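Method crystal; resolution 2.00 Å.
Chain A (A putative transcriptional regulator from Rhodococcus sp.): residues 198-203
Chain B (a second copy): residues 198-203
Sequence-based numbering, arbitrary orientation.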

# COMPACT_ATOMS: atom_id res chain seq x y z
N PHE A 198 -0.88 -3.63 16.00
CA PHE A 198 -0.48 -3.66 17.45
C PHE A 198 0.99 -3.41 17.80
O PHE A 198 1.28 -2.69 18.77
CB PHE A 198 -1.09 -4.89 18.14
CG PHE A 198 -2.57 -4.74 18.36
CD1 PHE A 198 -3.04 -3.96 19.44
CD2 PHE A 198 -3.48 -5.30 17.50
CE1 PHE A 198 -4.40 -3.77 19.67
CE2 PHE A 198 -4.88 -5.12 17.70
CZ PHE A 198 -5.33 -4.35 18.80
N ALA A 199 1.93 -3.99 17.05
CA ALA A 199 3.33 -3.68 17.22
C ALA A 199 3.68 -2.28 16.84
O ALA A 199 4.59 -1.68 17.45
CB ALA A 199 4.21 -4.68 16.43
N ASN A 200 2.99 -1.70 15.83
CA ASN A 200 3.24 -0.29 15.47
C ASN A 200 2.80 0.68 16.59
O ASN A 200 3.42 1.68 16.80
CB ASN A 200 2.46 0.11 14.19
CG ASN A 200 3.02 -0.53 12.91
OD1 ASN A 200 2.38 -0.48 11.84
ND2 ASN A 200 4.17 -1.10 12.99
N LEU A 201 1.68 0.37 17.25
CA LEU A 201 1.07 1.27 18.26
C LEU A 201 1.70 1.06 19.64
O LEU A 201 1.78 2.01 20.41
CB LEU A 201 -0.42 1.02 18.32
CG LEU A 201 -1.17 1.41 17.03
CD1 LEU A 201 -2.60 0.95 17.05
CD2 LEU A 201 -1.06 2.94 16.89
N GLN A 202 2.14 -0.19 19.91
CA GLN A 202 2.75 -0.63 21.19
C GLN A 202 1.98 0.01 22.39
O GLN A 202 2.47 0.93 23.02
CB GLN A 202 4.24 -0.27 21.18
CG GLN A 202 5.14 -1.25 21.91
CD GLN A 202 5.00 -2.71 21.38
OE1 GLN A 202 4.33 -3.54 22.02
NE2 GLN A 202 5.60 -3.00 20.20
N ILE A 203 0.75 -0.42 22.60
CA ILE A 203 -0.19 0.19 23.52
C ILE A 203 0.03 -0.57 24.83
O ILE A 203 -0.21 -1.79 24.85
CB ILE A 203 -1.66 -0.11 23.12
CG1 ILE A 203 -1.99 0.41 21.72
CG2 ILE A 203 -2.66 0.50 24.17
CD1 ILE A 203 -3.40 0.08 21.29
N PHE B 198 10.27 5.78 12.10
CA PHE B 198 10.64 6.05 13.53
C PHE B 198 9.59 5.74 14.55
O PHE B 198 9.95 5.12 15.54
CB PHE B 198 11.20 7.45 13.79
CG PHE B 198 12.55 7.68 13.17
CD1 PHE B 198 13.46 6.62 13.04
CD2 PHE B 198 12.90 8.92 12.67
CE1 PHE B 198 14.70 6.80 12.45
CE2 PHE B 198 14.18 9.10 12.07
CZ PHE B 198 15.06 8.06 11.97
N ALA B 199 8.33 6.17 14.36
CA ALA B 199 7.19 5.88 15.29
C ALA B 199 6.76 4.39 15.38
O ALA B 199 6.55 3.81 16.48
CB ALA B 199 5.98 6.73 14.93
N ASN B 200 6.56 3.80 14.21
CA ASN B 200 6.17 2.40 14.11
C ASN B 200 7.15 1.47 14.75
O ASN B 200 6.75 0.45 15.27
CB ASN B 200 5.85 2.02 12.65
CG ASN B 200 4.54 2.63 12.20
OD1 ASN B 200 3.77 3.15 13.01
ND2 ASN B 200 4.29 2.62 10.90
N LEU B 201 8.41 1.87 14.78
CA LEU B 201 9.47 1.09 15.37
C LEU B 201 9.82 1.56 16.80
O LEU B 201 10.64 0.93 17.48
CB LEU B 201 10.70 1.12 14.44
CG LEU B 201 10.51 0.19 13.22
CD1 LEU B 201 9.42 0.66 12.09
CD2 LEU B 201 11.86 -0.25 12.62
N GLN B 202 9.21 2.65 17.25
CA GLN B 202 9.61 3.32 18.52
C GLN B 202 11.12 3.42 18.71
O GLN B 202 11.64 3.04 19.77
CB GLN B 202 9.00 2.60 19.74
CG GLN B 202 7.52 2.47 19.66
CD GLN B 202 7.12 1.21 18.99
OE1 GLN B 202 7.70 0.13 19.23
NE2 GLN B 202 6.12 1.31 18.13
N ILE B 203 11.86 3.89 17.71
CA ILE B 203 13.33 3.97 17.89
C ILE B 203 13.59 5.26 18.67
O ILE B 203 13.28 6.35 18.18
CB ILE B 203 14.10 3.95 16.56
CG1 ILE B 203 13.79 2.66 15.77
CG2 ILE B 203 15.60 3.93 16.79
CD1 ILE B 203 13.89 2.78 14.18
O HOH W 1 7.27 -2.52 17.92
O HOH W 2 6.26 -2.23 14.56

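One amide nitrogen sits over a ring of four backbone carbonyl oxygens, two from each chain. NE2 of B:Gln202 lies 3.4 Å from O of A:Ala199 and 3.0 Å from O of A:Asn200, while within its own chain it is 3.0 Å from O of B:Ala199 and 3.1 Å from O of B:Asn200. Four acceptors crowd a group that has two protons to give. The bond to O of A:Ala199 is long and weak, though its angle of 154° is fair; the bond back to O of B:Ala199 is shorter but bent to 123°, and also weak. For the two Asn200 oxygens the geometry leaves the proton's choice open.

The crowding follows from how the two copies meet. Their helices come together at their C-terminal turns, with the CA atoms of A:Asn200 and B:Asn200 just 4.2 Å apart. Near a helix end many carbonyls lose their amide partners, though O of B:Ala199 keeps N of B:Gln202; here carbonyl oxygens of the two chains lie side by side: O of A:Ala199 is 3.7 Å from O of B:Asn200, and O of A:Asn200 is 3.8 Å from O of B:Ala199. Oxygens that close bring no attraction of their own, and the NE2 donor of B:Gln202 lies over the group.

The close approach of the backbones also allows a CA-H...O contact, from CA of A:Asn200 to O of B:Asn200, at 3.6 Å and nearly straight at 170°. Neither Asn200 points its CA-to-CB bond at the other stretch; both run sideways, and the side chains pass alongside the junction, CB of A:Asn200 reaching 3.5 Å from OD1 of B:Asn200. Both chi1 angles are m, but chi2 is 168° in chain A and -12° in chain B, so the amide planes have the same tilt about chi2, with oxygen and nitrogen exchanged.

The two Gln202 residues depart further from symmetry. Each leaves the helix with positive phi and directs its CA-to-CB bond toward the partner. In chain B the turn is a Schellman motif, with N of B:Ile203 bonded to O of B:Phe198 at 3.1 Å and N of B:Gln202 to O of B:Ala199 at 3.0 Å. The chi1 of B:Gln202 is m, and the side chain carries its amide over the carbonyl ring. In chain A, N of A:Gln202 bonds to O of A:Phe198 at 2.9 Å, chi1 is off-rotamer at -147°, and NE2 of A:Gln202 stays 3.9 Å from OE1 of B:Gln202.

Two waters add links across the contact. Water 1 lies 2.8 Å from O of A:Ala199, 3.0 Å from OE1 of B:Gln202 and 2.9 Å from NE2 of A:Gln202, accepting a weak bond from the last. Water 2 accepts from ND2 of A:Asn200 and donates to O of B:Asn200, both at 2.8 Å. The rule to read here is that two copies can bring the same residue within 4.2 Å, CA to CA at A:Asn200 and B:Asn200, while one glutamine, B:Gln202, supplies the direct side-chain donor and waters add the rest.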